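Local coordinates for multifunctional non-homologous end joining DNA repair protein LigD (Mycobacterium tuberculosis, PDB 2IRU), which probably works with Ku to repair DNA double-strand breaks, its N-terminal polymerase domain, the part present here, filling gaps before the ends are sealed, at residues A134-F139 against H181-L186; V115-F120 against S232-S237; D140-E145 against S221-K226. One frame throughout, in Å; residues are numbered along the deposited sequence.

Contact 1 of 3, residues A134-F139 against H181-L186; sequences ATRLVF and HLYTPL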
loop_
_atom_site.group_PDB
_atom_site.type_symbol
_atom_site.label_atom_id
_atom_site.label_comp_id
_atom_site.label_asym_id
_atom_site.label_seq_id
_atom_site.Cartn_x
_atom_site.Cartn_y
_atom_site.Cartn_z
ATOM N N ALA A 134 11.203 2.852 10.604
ATOM C CA ALA A 134 9.805 2.829 10.244
ATOM C C ALA A 134 9.194 4.187 10.581
ATOM O O ALA A 134 9.476 4.757 11.649
ATOM C CB ALA A 134 9.080 1.695 10.988
ATOM N N THR A 135 8.368 4.716 9.674
ATOM C CA THR A 135 7.700 5.995 9.914
ATOM C C THR A 135 6.250 5.806 10.366
ATOM O O THR A 135 5.635 6.726 10.914
ATOM C CB THR A 135 7.682 6.893 8.662
ATOM O OG1 THR A 135 6.834 6.325 7.676
ATOM C CG2 THR A 135 9.126 7.133 8.100
ATOM N N ARG A 136 5.715 4.616 10.118
ATOM C CA ARG A 136 4.299 4.289 10.418
ATOM C C ARG A 136 4.198 2.798 10.620
ATOM O O ARG A 136 5.093 2.055 10.180
ATOM C CB ARG A 136 3.422 4.723 9.222
ATOM C CG ARG A 136 3.688 3.968 7.924
ATOM C CD ARG A 136 3.123 4.708 6.709
ATOM N NE ARG A 136 3.254 3.873 5.516
ATOM C CZ ARG A 136 3.287 4.304 4.252
ATOM N NH1 ARG A 136 3.220 5.606 3.965
ATOM N NH2 ARG A 136 3.409 3.409 3.268
ATOM N N LEU A 137 3.136 2.351 11.308
ATOM C CA LEU A 137 2.791 0.927 11.353
ATOM C C LEU A 137 1.710 0.586 10.321
ATOM O O LEU A 137 0.856 1.413 9.983
ATOM C CB LEU A 137 2.256 0.519 12.746
ATOM C CG LEU A 137 3.043 0.822 14.021
ATOM C CD1 LEU A 137 2.255 0.333 15.257
ATOM C CD2 LEU A 137 4.408 0.183 13.962
ATOM N N VAL A 138 1.731 -0.647 9.837
ATOM C CA VAL A 138 0.611 -1.135 9.052
ATOM C C VAL A 138 0.114 -2.435 9.651
ATOM O O VAL A 138 0.914 -3.283 10.111
ATOM C CB VAL A 138 0.953 -1.337 7.555
ATOM C CG1 VAL A 138 1.909 -2.493 7.384
ATOM C CG2 VAL A 138 -0.314 -1.564 6.726
ATOM N N PHE A 139 -1.203 -2.564 9.700
ATOM C CA PHE A 139 -1.849 -3.830 10.037
ATOM C C PHE A 139 -2.696 -4.283 8.851
ATOM O O PHE A 139 -3.425 -3.471 8.265
ATOM C CB PHE A 139 -2.740 -3.687 11.266
ATOM C CG PHE A 139 -1.987 -3.304 12.490
ATOM C CD1 PHE A 139 -1.562 -4.276 13.396
ATOM C CD2 PHE A 139 -1.716 -1.953 12.758
ATOM C CE1 PHE A 139 -0.838 -3.882 14.543
ATOM C CE2 PHE A 139 -1.022 -1.561 13.880
ATOM C CZ PHE A 139 -0.579 -2.527 14.783
ATOM N N HIS A 181 -6.483 -2.617 5.381
ATOM C CA HIS A 181 -5.224 -2.204 5.995
ATOM C C HIS A 181 -5.467 -1.018 6.913
ATOM O O HIS A 181 -6.321 -0.179 6.614
ATOM C CB HIS A 181 -4.164 -1.801 4.960
ATOM C CG HIS A 181 -3.645 -2.948 4.159
ATOM N ND1 HIS A 181 -2.654 -3.788 4.631
ATOM C CD2 HIS A 181 -3.923 -3.361 2.903
ATOM C CE1 HIS A 181 -2.383 -4.698 3.707
ATOM N NE2 HIS A 181 -3.162 -4.473 2.660
ATOM N N LEU A 182 -4.729 -0.966 8.027
ATOM C CA LEU A 182 -4.805 0.151 8.968
ATOM C C LEU A 182 -3.384 0.704 9.076
ATOM O O LEU A 182 -2.458 -0.076 9.281
ATOM C CB LEU A 182 -5.246 -0.280 10.388
ATOM C CG LEU A 182 -6.617 -0.964 10.502
ATOM C CD1 LEU A 182 -6.959 -1.225 11.981
ATOM C CD2 LEU A 182 -7.697 -0.080 9.886
ATOM N N TYR A 183 -3.222 2.011 8.890
ATOM C CA TYR A 183 -1.930 2.672 9.030
ATOM C C TYR A 183 -1.950 3.624 10.234
ATOM O O TYR A 183 -2.952 4.280 10.501
ATOM C CB TYR A 183 -1.624 3.508 7.796
ATOM C CG TYR A 183 -1.350 2.704 6.547
ATOM C CD1 TYR A 183 -0.044 2.274 6.252
ATOM C CD2 TYR A 183 -2.382 2.358 5.654
ATOM C CE1 TYR A 183 0.238 1.533 5.103
ATOM C CE2 TYR A 183 -2.108 1.596 4.471
ATOM C CZ TYR A 183 -0.783 1.202 4.206
ATOM O OH TYR A 183 -0.482 0.455 3.083
ATOM N N THR A 184 -0.823 3.694 10.928
ATOM C CA THR A 184 -0.680 4.576 12.074
ATOM C C THR A 184 0.692 5.276 12.009
ATOM O O THR A 184 1.733 4.610 12.043
ATOM C CB THR A 184 -0.806 3.808 13.382
ATOM O OG1 THR A 184 -2.076 3.116 13.399
ATOM C CG2 THR A 184 -0.687 4.808 14.525
ATOM N N PRO A 185 0.703 6.609 11.910
ATOM C CA PRO A 185 2.036 7.239 11.898
ATOM C C PRO A 185 2.661 7.214 13.303
ATOM O O PRO A 185 1.954 7.375 14.321
ATOM C CB PRO A 185 1.753 8.667 11.432
ATOM C CG PRO A 185 0.333 8.928 11.863
ATOM C CD PRO A 185 -0.388 7.594 11.844
ATOM N N LEU A 186 3.975 7.005 13.338
ATOM C CA LEU A 186 4.728 6.948 14.593
ATOM C C LEU A 186 5.136 8.333 15.075
ATOM O O LEU A 186 5.636 9.151 14.295
ATOM C CB LEU A 186 5.953 6.029 14.434
ATOM C CG LEU A 186 5.671 4.524 14.187
ATOM C CD1 LEU A 186 6.965 3.755 13.876
ATOM C CD2 LEU A 186 4.879 3.816 15.302
HETATM O O HOH W 1 6.830 9.096 11.869
HETATM O O HOH W 2 2.337 0.533 2.349
#

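Contact 2 of 3, residues V115-F120 against S232-S237; sequences VPQWRF and SQNSGS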
loop_
_atom_site.group_PDB
_atom_site.type_symbol
_atom_site.label_atom_id
_atom_site.label_comp_id
_atom_site.label_asym_id
_atom_site.label_seq_id
_atom_site.Cartn_x
_atom_site.Cartn_y
_atom_site.Cartn_z
ATOM N N VAL A 115 4.975 -0.681 -1.248
ATOM C CA VAL A 115 6.080 -0.015 -0.526
ATOM C C VAL A 115 6.158 -0.536 0.935
ATOM O O VAL A 115 5.133 -0.973 1.521
ATOM C CB VAL A 115 5.924 1.549 -0.495
ATOM C CG1 VAL A 115 6.102 2.158 -1.921
ATOM C CG2 VAL A 115 4.567 1.969 0.152
ATOM N N PRO A 116 7.368 -0.492 1.530
ATOM C CA PRO A 116 7.471 -0.827 2.968
ATOM C C PRO A 116 7.151 0.383 3.835
ATOM O O PRO A 116 6.844 1.452 3.296
ATOM C CB PRO A 116 8.940 -1.248 3.101
ATOM C CG PRO A 116 9.679 -0.256 2.107
ATOM C CD PRO A 116 8.673 -0.171 0.914
ATOM N N GLN A 117 7.221 0.206 5.164
ATOM C CA GLN A 117 6.766 1.229 6.119
ATOM C C GLN A 117 7.914 2.119 6.603
ATOM O O GLN A 117 7.717 2.963 7.481
ATOM C CB GLN A 117 6.030 0.564 7.321
ATOM C CG GLN A 117 4.992 -0.458 6.869
ATOM C CD GLN A 117 4.071 0.096 5.750
ATOM O OE1 GLN A 117 3.467 1.182 5.912
ATOM N NE2 GLN A 117 3.986 -0.631 4.604
ATOM N N TRP A 118 9.083 1.893 6.021
ATOM C CA TRP A 118 10.266 2.727 6.250
ATOM C C TRP A 118 10.615 3.575 5.027
ATOM O O TRP A 118 10.215 3.259 3.899
ATOM C CB TRP A 118 11.466 1.885 6.702
ATOM C CG TRP A 118 11.842 0.780 5.739
ATOM C CD1 TRP A 118 11.446 -0.540 5.820
ATOM C CD2 TRP A 118 12.706 0.874 4.593
ATOM N NE1 TRP A 118 12.008 -1.265 4.802
ATOM C CE2 TRP A 118 12.796 -0.429 4.037
ATOM C CE3 TRP A 118 13.431 1.926 3.986
ATOM C CZ2 TRP A 118 13.559 -0.708 2.893
ATOM C CZ3 TRP A 118 14.184 1.642 2.837
ATOM C CH2 TRP A 118 14.218 0.335 2.299
ATOM N N ARG A 119 11.348 4.657 5.270
ATOM C CA ARG A 119 11.924 5.471 4.183
ATOM C C ARG A 119 13.447 5.457 4.174
ATOM O O ARG A 119 14.097 5.316 5.233
ATOM C CB ARG A 119 11.478 6.916 4.312
ATOM C CG ARG A 119 10.000 7.133 4.097
ATOM C CD ARG A 119 9.615 8.525 4.526
ATOM N NE ARG A 119 10.118 9.543 3.624
ATOM C CZ ARG A 119 9.348 10.494 3.105
ATOM N NH1 ARG A 119 8.059 10.542 3.443
ATOM N NH2 ARG A 119 9.854 11.394 2.275
ATOM N N PHE A 120 14.017 5.581 2.984
ATOM C CA PHE A 120 15.442 5.921 2.861
ATOM C C PHE A 120 15.771 7.243 3.553
ATOM O O PHE A 120 14.960 8.194 3.563
ATOM C CB PHE A 120 15.822 6.018 1.391
ATOM C CG PHE A 120 15.833 4.705 0.693
ATOM C CD1 PHE A 120 16.880 3.810 0.874
ATOM C CD2 PHE A 120 14.796 4.375 -0.172
ATOM C CE1 PHE A 120 16.885 2.578 0.228
ATOM C CE2 PHE A 120 14.796 3.132 -0.847
ATOM C CZ PHE A 120 15.812 2.251 -0.660
ATOM N N SER A 232 2.837 -8.705 10.540
ATOM C CA SER A 232 4.129 -9.155 9.970
ATOM C C SER A 232 4.669 -8.244 8.858
ATOM O O SER A 232 5.872 -8.298 8.499
ATOM C CB SER A 232 4.033 -10.595 9.435
ATOM O OG SER A 232 3.225 -10.656 8.281
ATOM N N GLN A 233 3.782 -7.452 8.258
ATOM C CA GLN A 233 4.201 -6.525 7.179
ATOM C C GLN A 233 5.031 -5.309 7.635
ATOM O O GLN A 233 5.530 -4.514 6.813
ATOM C CB GLN A 233 3.016 -6.136 6.298
ATOM C CG GLN A 233 2.446 -7.374 5.658
ATOM C CD GLN A 233 1.159 -7.142 4.968
ATOM O OE1 GLN A 233 1.009 -6.186 4.201
ATOM N NE2 GLN A 233 0.196 -8.033 5.221
ATOM N N ASN A 234 5.216 -5.190 8.943
ATOM C CA ASN A 234 6.127 -4.189 9.493
ATOM C C ASN A 234 7.584 -4.626 9.385
ATOM O O ASN A 234 8.484 -3.822 9.637
ATOM C CB ASN A 234 5.719 -3.818 10.923
ATOM C CG ASN A 234 4.339 -3.158 10.960
ATOM O OD1 ASN A 234 4.188 -2.026 10.534
ATOM N ND2 ASN A 234 3.319 -3.893 11.438
ATOM N N SER A 235 7.826 -5.891 9.032
ATOM C CA SER A 235 9.217 -6.307 8.774
ATOM C C SER A 235 9.827 -5.456 7.653
ATOM O O SER A 235 9.171 -5.160 6.638
ATOM C CB SER A 235 9.300 -7.794 8.424
ATOM O OG SER A 235 9.050 -8.596 9.578
ATOM N N GLY A 236 11.091 -5.063 7.842
ATOM C CA GLY A 236 11.749 -4.220 6.851
ATOM C C GLY A 236 11.860 -4.840 5.473
ATOM O O GLY A 236 12.008 -4.111 4.466
ATOM N N SER A 237 11.824 -6.176 5.418
ATOM C CA SER A 237 11.949 -6.889 4.140
ATOM C C SER A 237 10.606 -7.135 3.460
ATOM O O SER A 237 10.572 -7.704 2.371
ATOM C CB SER A 237 12.642 -8.230 4.321
ATOM O OG SER A 237 11.836 -9.059 5.122
HETATM O O HOH W 3 5.240 -3.306 4.377
HETATM O O HOH W 4 8.222 -2.309 6.340
#

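Contact 3 of 3, residues D140-E145 against S221-K226; sequences DLDPGE and SLRAGK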
loop_
_atom_site.group_PDB
_atom_site.type_symbol
_atom_site.label_atom_id
_atom_site.label_comp_id
_atom_site.label_asym_id
_atom_site.label_seq_id
_atom_site.Cartn_x
_atom_site.Cartn_y
_atom_site.Cartn_z
ATOM N N ASP A 140 -2.578 -5.554 8.485
ATOM C CA ASP A 140 -3.401 -6.120 7.419
ATOM C C ASP A 140 -4.438 -6.975 8.142
ATOM O O ASP A 140 -4.081 -7.976 8.767
ATOM C CB ASP A 140 -2.541 -7.026 6.529
ATOM C CG ASP A 140 -3.321 -7.710 5.413
ATOM O OD1 ASP A 140 -4.572 -7.556 5.258
ATOM O OD2 ASP A 140 -2.630 -8.448 4.667
ATOM N N LEU A 141 -5.702 -6.553 8.068
ATOM C CA LEU A 141 -6.792 -7.276 8.684
ATOM C C LEU A 141 -7.432 -8.156 7.635
ATOM O O LEU A 141 -8.082 -7.655 6.704
ATOM C CB LEU A 141 -7.816 -6.292 9.274
ATOM C CG LEU A 141 -7.485 -5.820 10.696
ATOM C CD1 LEU A 141 -6.119 -5.148 10.858
ATOM C CD2 LEU A 141 -8.608 -4.883 11.164
ATOM N N ASP A 142 -7.203 -9.459 7.753
ATOM C CA ASP A 142 -7.675 -10.379 6.738
ATOM C C ASP A 142 -8.824 -11.219 7.284
ATOM O O ASP A 142 -8.594 -12.038 8.197
ATOM C CB ASP A 142 -6.548 -11.284 6.237
ATOM C CG ASP A 142 -6.964 -12.078 4.989
ATOM O OD1 ASP A 142 -7.096 -11.476 3.890
ATOM O OD2 ASP A 142 -7.197 -13.301 5.121
ATOM N N PRO A 143 -10.060 -10.993 6.774
ATOM C CA PRO A 143 -11.242 -11.687 7.292
ATOM C C PRO A 143 -11.284 -13.168 6.896
ATOM O O PRO A 143 -11.254 -13.496 5.700
ATOM C CB PRO A 143 -12.419 -10.916 6.661
ATOM C CG PRO A 143 -11.849 -10.394 5.355
ATOM C CD PRO A 143 -10.412 -10.047 5.687
ATOM N N GLY A 144 -11.360 -14.049 7.896
ATOM C CA GLY A 144 -11.481 -15.493 7.660
ATOM C C GLY A 144 -12.839 -15.930 7.131
ATOM O O GLY A 144 -13.749 -15.114 6.935
ATOM N N GLU A 145 -12.973 -17.234 6.902
ATOM C CA GLU A 145 -14.201 -17.812 6.368
ATOM C C GLU A 145 -15.398 -17.443 7.244
ATOM O O GLU A 145 -15.348 -17.583 8.473
ATOM C CB GLU A 145 -14.062 -19.331 6.218
ATOM C CG GLU A 145 -15.194 -20.009 5.427
ATOM C CD GLU A 145 -15.383 -19.426 4.021
ATOM O OE1 GLU A 145 -14.405 -18.888 3.441
ATOM O OE2 GLU A 145 -16.521 -19.520 3.493
ATOM N N SER A 221 -5.806 -23.559 10.582
ATOM C CA SER A 221 -6.985 -24.226 11.132
ATOM C C SER A 221 -7.633 -23.378 12.234
ATOM O O SER A 221 -8.670 -23.746 12.800
ATOM C CB SER A 221 -6.631 -25.626 11.656
ATOM O OG SER A 221 -7.763 -26.487 11.610
ATOM N N LEU A 222 -7.007 -22.245 12.538
ATOM C CA LEU A 222 -7.534 -21.320 13.541
ATOM C C LEU A 222 -8.083 -20.054 12.872
ATOM O O LEU A 222 -8.494 -19.104 13.553
ATOM C CB LEU A 222 -6.453 -20.974 14.579
ATOM C CG LEU A 222 -6.062 -22.061 15.597
ATOM C CD1 LEU A 222 -4.690 -21.756 16.202
ATOM C CD2 LEU A 222 -7.127 -22.230 16.696
ATOM N N ARG A 223 -8.119 -20.062 11.542
ATOM C CA ARG A 223 -8.455 -18.859 10.783
ATOM C C ARG A 223 -9.951 -18.623 10.604
ATOM O O ARG A 223 -10.395 -17.473 10.604
ATOM C CB ARG A 223 -7.732 -18.835 9.430
ATOM C CG ARG A 223 -6.237 -18.556 9.581
ATOM C CD ARG A 223 -5.949 -17.077 9.798
ATOM N NE ARG A 223 -5.334 -16.496 8.606
ATOM C CZ ARG A 223 -5.971 -15.869 7.615
ATOM N NH1 ARG A 223 -7.291 -15.692 7.628
ATOM N NH2 ARG A 223 -5.261 -15.402 6.595
ATOM N N ALA A 224 -10.721 -19.702 10.458
ATOM C CA ALA A 224 -12.136 -19.569 10.130
ATOM C C ALA A 224 -12.877 -18.807 11.232
ATOM O O ALA A 224 -12.615 -19.025 12.423
ATOM C CB ALA A 224 -12.762 -20.931 9.895
ATOM N N GLY A 225 -13.773 -17.909 10.823
ATOM C CA GLY A 225 -14.621 -17.155 11.756
ATOM C C GLY A 225 -13.890 -16.026 12.465
ATOM O O GLY A 225 -14.481 -15.325 13.284
ATOM N N LYS A 226 -12.607 -15.854 12.148
ATOM C CA LYS A 226 -11.773 -14.819 12.783
ATOM C C LYS A 226 -11.136 -13.863 11.796
ATOM O O LYS A 226 -10.849 -14.226 10.646
ATOM C CB LYS A 226 -10.657 -15.449 13.634
ATOM C CG LYS A 226 -11.210 -16.386 14.697
ATOM C CD LYS A 226 -10.156 -16.976 15.607
ATOM C CE LYS A 226 -10.888 -17.971 16.503
ATOM N NZ LYS A 226 -10.035 -18.883 17.305
#

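Contact 1 of 3, residues A134-F139 against H181-L186
Val138 CG2 sits over one face of the Tyr183 ring, 3.8 Å from the ring centroid and displaced toward the rim, where CE1 is its closest atom. CG2, anti to the backbone N of Val138, makes a CH-pi contact, and the two side chains run side by side. Arg136 joins them on the same face of the sheet. Its CG stands between the backbone N and the carbonyl carbon (chi1 65°), and the chain, extended from there to NE, passes the tyrosine with NE 3.7 Å from Tyr183 CD1. Guanidinium and ring planes stand 79° apart. Water 2 lies 2.9 Å from Tyr183 OH and takes a weak bond from Arg136 NH2, whereas Arg136 NE is held by Gln117 OE1. Strand 129-143, which turns a corner at Arg136, runs antiparallel to strand 180-186 in the mixed sheet of the primase-polymerase fold. Phe139 and Leu182 exchange two bonds, with Phe139 N to Leu182 O at 2.8 Å; Leu137 and Thr184 do likewise. His181, which probably binds substrate, opens the segment 181-186, its ND1 3.8 Å from Val138 CG2. Before the corner, Thr135 O takes a bond from Leu186 N (3.0 Å), and water 1 bridges that oxygen to Leu186 O. On the opposite face, Leu137, Phe139, Leu182 and Thr184 pack against helices 149-164 and 192-209. The side chains of Leu137 and Leu186 cross at about a right angle, CG of the former 3.7 Å from CD2 of the latter, while Leu186 CD1 reaches Ala134 CB at 4.1 Å.

Contact 2 of 3, residues V115-F120 against S232-S237
Trp118 NE1 donates to Gly236 O over 2.9 Å, the direct hydrogen bond between the two segments. It is nearly straight (167° at the hydrogen): the acceptor lies close to the indole plane, and the nitrogen sits in the carbonyl plane on a lone pair. The indole is fixed from other sides as well, with Pro116 CG 3.6 Å above one face, offset toward the rim, and its own CZ3 3.7 Å above the centre of the Phe120 ring. Residues 115-120 carry the chain from strand 112-115 of the four-stranded antiparallel sheet to strand 118-122 of the mixed sheet, and the partner is the loop between strands 227-230 and 240-241, which probably contacts target DNA. Two waters fill in the polar contact. Water 3 accepts from Gln117 NE2 and donates to Gln233 O at 2.7 Å; water 4 joins Gln117 N to Ser235 O, 3.0 Å from each. Gln117 OE1 is taken by Arg136, and Gln117 CG lies 4.1 Å from Asn234 OD1, the two amide planes nearly perpendicular. Asn234 ND2 bonds to Val138 O of strand 129-143, tying the short 3-10 turn to it, and also to Trp231 O within the loop. The Gln233 side chain turns the other way, OE1 bonding with Thr240 OG1 and NE2 with OD2 of Asp140, a probable manganese ligand.

Contact 3 of 3, residues D140-E145 against S221-K226
Arg223 reaches across to Asp142 at the end of strand 129-143, one of the strands of the primase-polymerase core on which Asp140 and Asp142 probably bind manganese. From CB, its CG lies beside the backbone N (chi1 -72°), and the chain, bent at chi2 and chi3, passes Phe228 of strand 227-230. CZ arrives 3.8 Å from Asp142 OD2. NH2 then makes the main bond of the salt bridge, 3.2 Å to Asp142 OD2, and NH1 adds a weak one at 3.5 Å to the same oxygen. NH2 comes to that oxygen from above the carboxylate plane; carboxylate and guanidinium are turned 81° apart. Gly144 CA lies at the guanidinium edge. The loop 221-226, part of which probably contacts target DNA, is shaped by a type II turn from Arg223 to Lys226, with Gly225 taking the positive phi of its third position. Backbone bonds clamp this turn to the strand's exit: Gly144 N to Lys226 O at 2.8 Å, and Gly225 N to Glu145 O at the same length. Beside them, Glu145 CB touches Ala224 CB at 4.2 Å.

How the contacts relate
All three contacts hang on strand 129-143 of the mixed sheet or on its neighbours. Contact 1 pairs its middle with strand 180-186; contact 3 lies at its far end, about 21 Å away between centres; contact 2, about 10 Å from contact 1 and 23 Å from contact 3 between centres, joins the preceding strand 118-122 to the loop after strand 227-230. Along the chain, 115-120 comes first and 232-237 last, enclosing the other four segments, whose order is 134-139, 140-145, 181-186 and 221-226, so the segments of contacts 1 and 3 alternate. Asp140 is the meeting point, with Gln233 of contact 2 and His181 of contact 1 beside it, gathering probable metal- and substrate-binding residues from all three.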